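Local structure of carbohydrate esterase family 2 (CE2) (Chaetomium olivicolor, 4XVH) at residues A[182-185]-A[186-189]; A[237-240]-A[241-245]; A[313-316]-A[317-320]. The protein probably removes acetyl groups from xylan or related polysaccharides, as a family 2 carbohydrate esterase that joins an SGNH-type hydrolase domain to a beta-sandwich carbohydrate-binding domain. One frame throughout, in Å; residues are numbered along the deposited sequence.

Contact 1 of 3, residues A[182-185]-A[186-189]; sequences PQLY and TRYG
The backbone oxygen of Gln183 is gripped twice by one residue, Thr186. The hydroxyl OG1 of Thr186 donates to Gln183 O at 2.7 Å, lying in the carbonyl plane, while the backbone N of Thr186 reaches Gln183 O at 3.0 Å from well above that plane. A first torsion of 68° sets OG1 between its own backbone N and carbonyl carbon, which points it back at the carbonyl three residues earlier; the same hydroxyl also bonds Gly195 N. One residue on, Arg187 N donates to Leu184 O at 3.0 Å. The extended Arg187 side chain then runs back past Leu184, whose methyl CD2 sits over one guanidinium face, offset toward its rim, 3.5 Å from Arg187 NH1. The amide of Gln183 stands nearly perpendicular to that guanidinium, and both groups bind Asp194 OD1, Arg187 through a salt bridge from NE and Gln183 through NE2. A leucine in place of this arginine would probably leave Asp194 without this charged partner and the Ala190 carbonyl without the bond from NH1. Two successive i to i+3 backbone bonds, the second closing a type I beta turn, carry the chain from helix 181-184 into the loop in the SGNH-type hydrolase domain.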
loop_
_atom_site.group_PDB
_atom_site.type_symbol
_atom_site.label_atom_id
_atom_site.label_comp_id
_atom_site.label_asym_id
_atom_site.label_seq_id
_atom_site.Cartn_x
_atom_site.Cartn_y
_atom_site.Cartn_z
ATOM N N PRO A 182 6.905 9.129 7.553
ATOM C CA PRO A 182 7.379 10.238 6.706
ATOM C C PRO A 182 8.818 10.037 6.221
ATOM O O PRO A 182 9.122 10.296 5.054
ATOM C CB PRO A 182 7.262 11.477 7.636
ATOM C CG PRO A 182 6.009 11.106 8.502
ATOM C CD PRO A 182 6.279 9.628 8.801
ATOM N N GLN A 183 9.689 9.567 7.100
ATOM C CA GLN A 183 11.056 9.272 6.711
ATOM C C GLN A 183 11.107 8.178 5.644
ATOM O O GLN A 183 11.861 8.286 4.681
ATOM C CB GLN A 183 11.891 8.857 7.945
ATOM C CG GLN A 183 13.314 8.396 7.647
ATOM C CD GLN A 183 14.062 7.968 8.934
ATOM O OE1 GLN A 183 13.519 8.077 10.031
ATOM N NE2 GLN A 183 15.303 7.484 8.790
ATOM N N LEU A 184 10.326 7.120 5.842
ATOM C CA LEU A 184 10.312 6.001 4.916
ATOM C C LEU A 184 9.828 6.451 3.542
ATOM O O LEU A 184 10.298 5.967 2.518
ATOM C CB LEU A 184 9.424 4.873 5.464
ATOM C CG LEU A 184 10.092 4.244 6.721
ATOM C CD1 LEU A 184 9.230 3.162 7.374
ATOM C CD2 LEU A 184 11.506 3.732 6.433
ATOM N N TYR A 185 8.873 7.377 3.535
ATOM C CA TYR A 185 8.361 7.937 2.282
ATOM C C TYR A 185 9.420 8.680 1.439
ATOM O O TYR A 185 9.172 8.968 0.252
ATOM C CB TYR A 185 7.189 8.873 2.574
ATOM C CG TYR A 185 6.385 9.336 1.368
ATOM C CD1 TYR A 185 5.522 8.462 0.690
ATOM C CD2 TYR A 185 6.462 10.647 0.936
ATOM C CE1 TYR A 185 4.771 8.903 -0.395
ATOM C CE2 TYR A 185 5.729 11.081 -0.128
ATOM C CZ TYR A 185 4.895 10.227 -0.797
ATOM O OH TYR A 185 4.152 10.714 -1.853
ATOM N N THR A 186 10.593 8.968 2.011
ATOM C CA THR A 186 11.655 9.615 1.215
ATOM C C THR A 186 12.554 8.609 0.499
ATOM O O THR A 186 13.463 8.995 -0.249
ATOM C CB THR A 186 12.591 10.516 2.058
ATOM O OG1 THR A 186 13.368 9.708 2.948
ATOM C CG2 THR A 186 11.805 11.556 2.863
ATOM N N ARG A 187 12.313 7.324 0.732
ATOM C CA ARG A 187 13.218 6.294 0.223
ATOM C C ARG A 187 12.721 5.715 -1.079
ATOM O O ARG A 187 11.525 5.632 -1.264
ATOM C CB ARG A 187 13.365 5.159 1.268
ATOM C CG ARG A 187 13.991 5.611 2.585
ATOM C CD ARG A 187 14.010 4.447 3.574
ATOM N NE ARG A 187 14.760 4.797 4.774
ATOM C CZ ARG A 187 15.071 3.919 5.717
ATOM N NH1 ARG A 187 14.701 2.647 5.588
ATOM N NH2 ARG A 187 15.750 4.317 6.783
ATOM N N TYR A 188 13.623 5.276 -1.960
ATOM C CA TYR A 188 13.188 4.659 -3.212
ATOM C C TYR A 188 12.599 3.294 -2.892
ATOM O O TYR A 188 11.383 3.136 -2.849
ATOM C CB TYR A 188 14.327 4.484 -4.232
ATOM C CG TYR A 188 13.829 4.753 -5.652
ATOM C CD1 TYR A 188 14.515 5.600 -6.519
ATOM C CD2 TYR A 188 12.562 4.297 -6.042
ATOM C CE1 TYR A 188 14.025 5.868 -7.798
ATOM C CE2 TYR A 188 12.055 4.570 -7.297
ATOM C CZ TYR A 188 12.792 5.347 -8.173
ATOM O OH TYR A 188 12.239 5.609 -9.406
ATOM N N GLY A 189 13.464 2.300 -2.675
ATOM C CA GLY A 189 13.009 1.040 -2.117
ATOM C C GLY A 189 12.985 1.198 -0.615
ATOM O O GLY A 189 13.681 2.074 -0.082
#

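Contact 2 of 3, residues A[237-240]-A[241-245]; sequences KFVQ and DIQKH
An i to i+4 salt bridge marks the outer side of helix 228-243 near its C-terminal end, and an i to i+4 aromatic-aliphatic pair marks the inner side. Lys237 NZ meets the Asp241 carboxylate in a fork, 3.0 Å from OD1 and 3.0 Å from OD2, each oxygen offering its syn lone pair. The lysine chain leaves anti to its backbone N (chi1 -178°) and bends at chi2 and chi4, which curls the ammonium forward to the next turn. Lys244 NZ joins more loosely, at a long 3.9 Å from Asp241 OD1, and makes a three-residue network. On the inner side Ile242 CD1 lies over one face of the Phe238 ring, a CH-pi contact 3.9 Å from the centroid and 16° off the normal. Beneath both pairs run the helical bonds Asp241 N to Lys237 O at 2.7 Å and Ile242 N to Phe238 O at 2.9 Å. Phe238 and Ile242 both reach Ile115 of the parallel sheet, and Val239 touches Phe251 and Leu253. A close ammonium and a more distant second one would be expected to favour the ionised carboxylate and to soften the repulsion between the lysines, whereas the buried Phe238-Ile242 pair meets through CH-pi and apolar contact.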
loop_
_atom_site.group_PDB
_atom_site.type_symbol
_atom_site.label_atom_id
_atom_site.label_comp_id
_atom_site.label_asym_id
_atom_site.label_seq_id
_atom_site.Cartn_x
_atom_site.Cartn_y
_atom_site.Cartn_z
ATOM N N LYS A 237 2.083 18.780 8.855
ATOM C CA LYS A 237 3.440 18.878 8.336
ATOM C C LYS A 237 3.758 17.816 7.254
ATOM O O LYS A 237 4.432 18.109 6.257
ATOM C CB LYS A 237 4.425 18.777 9.508
ATOM C CG LYS A 237 5.887 18.920 9.129
ATOM C CD LYS A 237 6.169 20.294 8.508
ATOM C CE LYS A 237 7.683 20.568 8.450
ATOM N NZ LYS A 237 8.409 19.324 8.005
ATOM N N PHE A 238 3.273 16.587 7.455
ATOM C CA PHE A 238 3.517 15.497 6.511
ATOM C C PHE A 238 2.875 15.842 5.145
ATOM O O PHE A 238 3.507 15.732 4.104
ATOM C CB PHE A 238 2.966 14.168 7.053
ATOM C CG PHE A 238 3.327 12.959 6.211
ATOM C CD1 PHE A 238 4.480 12.955 5.435
ATOM C CD2 PHE A 238 2.511 11.840 6.194
ATOM C CE1 PHE A 238 4.815 11.849 4.639
ATOM C CE2 PHE A 238 2.835 10.730 5.416
ATOM C CZ PHE A 238 4.014 10.749 4.625
ATOM N N VAL A 239 1.631 16.289 5.172
ATOM C CA VAL A 239 0.994 16.723 3.949
ATOM C C VAL A 239 1.752 17.906 3.326
ATOM O O VAL A 239 2.030 17.911 2.117
ATOM C CB VAL A 239 -0.482 17.080 4.202
ATOM C CG1 VAL A 239 -1.070 17.796 2.999
ATOM C CG2 VAL A 239 -1.287 15.770 4.522
ATOM N N GLN A 240 2.124 18.897 4.135
ATOM C CA GLN A 240 2.856 20.022 3.589
ATOM C C GLN A 240 4.159 19.525 2.951
ATOM O O GLN A 240 4.537 19.983 1.868
ATOM C CB GLN A 240 3.119 21.063 4.674
ATOM C CG GLN A 240 1.862 21.829 5.060
ATOM C CD GLN A 240 2.034 22.684 6.300
ATOM O OE1 GLN A 240 2.961 22.492 7.080
ATOM N NE2 GLN A 240 1.143 23.642 6.480
ATOM N N ASP A 241 4.830 18.568 3.599
ATOM C CA ASP A 241 6.071 18.018 3.043
ATOM C C ASP A 241 5.813 17.308 1.694
ATOM O O ASP A 241 6.610 17.448 0.752
ATOM C CB ASP A 241 6.736 17.054 4.026
ATOM C CG ASP A 241 7.350 17.766 5.225
ATOM O OD1 ASP A 241 7.541 19.000 5.176
ATOM O OD2 ASP A 241 7.641 17.083 6.215
ATOM N N ILE A 242 4.701 16.582 1.580
ATOM C CA ILE A 242 4.391 15.922 0.306
ATOM C C ILE A 242 4.047 16.963 -0.775
ATOM O O ILE A 242 4.370 16.793 -1.962
ATOM C CB ILE A 242 3.225 14.900 0.466
ATOM C CG1 ILE A 242 3.616 13.850 1.509
ATOM C CG2 ILE A 242 2.866 14.228 -0.878
ATOM C CD1 ILE A 242 2.479 12.916 1.866
ATOM N N GLN A 243 3.439 18.064 -0.343
ATOM C CA GLN A 243 3.042 19.125 -1.256
ATOM C C GLN A 243 4.239 19.865 -1.839
ATOM O O GLN A 243 4.116 20.513 -2.874
ATOM C CB GLN A 243 2.122 20.119 -0.553
ATOM C CG GLN A 243 0.731 19.587 -0.247
ATOM C CD GLN A 243 -0.068 20.596 0.554
ATOM O OE1 GLN A 243 0.451 21.193 1.509
ATOM N NE2 GLN A 243 -1.303 20.846 0.135
ATOM N N LYS A 244 5.390 19.770 -1.185
ATOM C CA LYS A 244 6.631 20.266 -1.789
ATOM C C LYS A 244 6.844 19.603 -3.157
ATOM O O LYS A 244 7.366 20.221 -4.094
ATOM C CB LYS A 244 7.832 19.998 -0.874
ATOM C CG LYS A 244 7.910 20.927 0.332
ATOM C CD LYS A 244 9.199 20.704 1.149
ATOM C CE LYS A 244 9.574 21.948 1.992
ATOM N NZ LYS A 244 9.719 21.701 3.469
ATOM N N HIS A 245 6.422 18.338 -3.274
ATOM C CA HIS A 245 6.613 17.607 -4.525
ATOM C C HIS A 245 5.368 17.577 -5.401
ATOM O O HIS A 245 5.457 17.646 -6.617
ATOM C CB HIS A 245 7.061 16.181 -4.228
ATOM C CG HIS A 245 8.294 16.112 -3.381
ATOM N ND1 HIS A 245 9.530 16.528 -3.834
ATOM C CD2 HIS A 245 8.479 15.701 -2.104
ATOM C CE1 HIS A 245 10.425 16.359 -2.879
ATOM N NE2 HIS A 245 9.814 15.861 -1.817
#

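Contact 3 of 3, residues A[313-316]-A[317-320]; sequences AAEG and EVLA
Glu315 and Val318, three residues apart on helix 309-327, make the principal side-chain meeting here, and it is a carboxylate lying against a branched aliphatic group. The glutamate leaves its backbone with CG anti to N (chi1 -174°), and the bend at chi2 (69°) swings the carboxylate over to Val318. This brings OE1 to 3.8 Å from Val318 CB, with OE2 4.0 Å from Val318 CG1. The valine has CG1 anti to its own N (chi1 165°), and both of its branches lie about the same distance from the carboxylate, CG2 also resting 3.6 Å from Ala314 O. These approaches are van der Waals contacts, and no bond ties the two side chains. Glu317 behaves differently: its end leads away from the preceding turn, and CB alone stays close, near Ala314 O. Leu319 places CB 3.3 Å from Glu315 O. Ala320 CB likewise lies 3.3 Å from Gly316 O. The backbone holds these positions with regular i to i+4 bonds, among them Leu319 N to Glu315 O at 2.7 Å and Ala320 N to Gly316 O at 2.8 Å. Around the helix, Leu319 packs on Tyr144 and Ala148 and Ala320 on Ala151, all of helix 144-151, while Glu315 and Val318 touch Val292 of the edge strand 289-292.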
loop_
_atom_site.group_PDB
_atom_site.type_symbol
_atom_site.label_atom_id
_atom_site.label_comp_id
_atom_site.label_asym_id
_atom_site.label_seq_id
_atom_site.Cartn_x
_atom_site.Cartn_y
_atom_site.Cartn_z
ATOM N N ALA A 313 -13.078 -4.078 0.974
ATOM C CA ALA A 313 -13.770 -3.794 -0.268
ATOM C C ALA A 313 -14.791 -2.669 -0.016
ATOM O O ALA A 313 -14.980 -1.773 -0.855
ATOM C CB ALA A 313 -14.440 -5.054 -0.823
ATOM N N ALA A 314 -15.452 -2.714 1.144
ATOM C CA ALA A 314 -16.455 -1.697 1.491
ATOM C C ALA A 314 -15.834 -0.288 1.567
ATOM O O ALA A 314 -16.392 0.693 1.042
ATOM C CB ALA A 314 -17.136 -2.063 2.801
ATOM N N GLU A 315 -14.659 -0.165 2.169
ATOM C CA GLU A 315 -14.036 1.174 2.263
ATOM C C GLU A 315 -13.410 1.570 0.925
ATOM O O GLU A 315 -13.271 2.766 0.607
ATOM C CB GLU A 315 -12.978 1.208 3.371
ATOM C CG GLU A 315 -12.358 2.582 3.655
ATOM C CD GLU A 315 -13.313 3.580 4.281
ATOM O OE1 GLU A 315 -14.469 3.201 4.620
ATOM O OE2 GLU A 315 -12.882 4.756 4.429
ATOM N N GLY A 316 -13.050 0.573 0.126
ATOM C CA GLY A 316 -12.536 0.862 -1.210
ATOM C C GLY A 316 -13.575 1.642 -1.996
ATOM O O GLY A 316 -13.270 2.611 -2.711
ATOM N N GLU A 317 -14.827 1.230 -1.858
ATOM C CA GLU A 317 -15.934 1.935 -2.531
ATOM C C GLU A 317 -16.129 3.329 -1.977
ATOM O O GLU A 317 -16.322 4.294 -2.721
ATOM C CB GLU A 317 -17.245 1.161 -2.376
ATOM C CG GLU A 317 -17.579 0.344 -3.578
ATOM C CD GLU A 317 -17.733 1.202 -4.858
ATOM O OE1 GLU A 317 -18.619 2.105 -4.923
ATOM O OE2 GLU A 317 -16.944 0.959 -5.800
ATOM N N VAL A 318 -16.109 3.439 -0.654
ATOM C CA VAL A 318 -16.229 4.754 -0.030
ATOM C C VAL A 318 -15.114 5.682 -0.534
ATOM O O VAL A 318 -15.350 6.831 -0.908
ATOM C CB VAL A 318 -16.156 4.653 1.505
ATOM C CG1 VAL A 318 -15.909 6.012 2.134
ATOM C CG2 VAL A 318 -17.442 4.001 2.057
ATOM N N LEU A 319 -13.887 5.178 -0.538
ATOM C CA LEU A 319 -12.756 6.023 -0.898
ATOM C C LEU A 319 -12.762 6.357 -2.385
ATOM O O LEU A 319 -12.480 7.502 -2.780
ATOM C CB LEU A 319 -11.447 5.337 -0.489
ATOM C CG LEU A 319 -10.170 6.069 -0.878
ATOM C CD1 LEU A 319 -10.129 7.471 -0.235
ATOM C CD2 LEU A 319 -8.934 5.178 -0.506
ATOM N N ALA A 320 -13.112 5.383 -3.222
ATOM C CA ALA A 320 -13.217 5.673 -4.643
ATOM C C ALA A 320 -14.197 6.831 -4.903
ATOM O O ALA A 320 -13.899 7.757 -5.680
ATOM C CB ALA A 320 -13.647 4.430 -5.412
#

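In the fold
All three contacts show one local principle, groups three or four residues apart meeting beside backbone hydrogen bonds, and their setting decides the chemistry. Contacts 1 and 2 adjoin: Pro182 CA packs 3.7 Å from Phe238 CE1, and Tyr185 CE2 lies 3.8 Å from Ile242 CG1, an apolar seam between residues 182-185 and helix 228-243. Contact 3 stands apart, about 13 Å from contact 2 at the nearest atoms, between helix 144-151 and strand 289-292. All are partly buried; contact 1 has no fully exposed residue, while contacts 2 and 3 each pair a buried side with an exposed one. Polar turn bonds dominate contact 1, contact 2 divides charge from apolar packing, and contact 3 relies on backbone bonds and van der Waals touches.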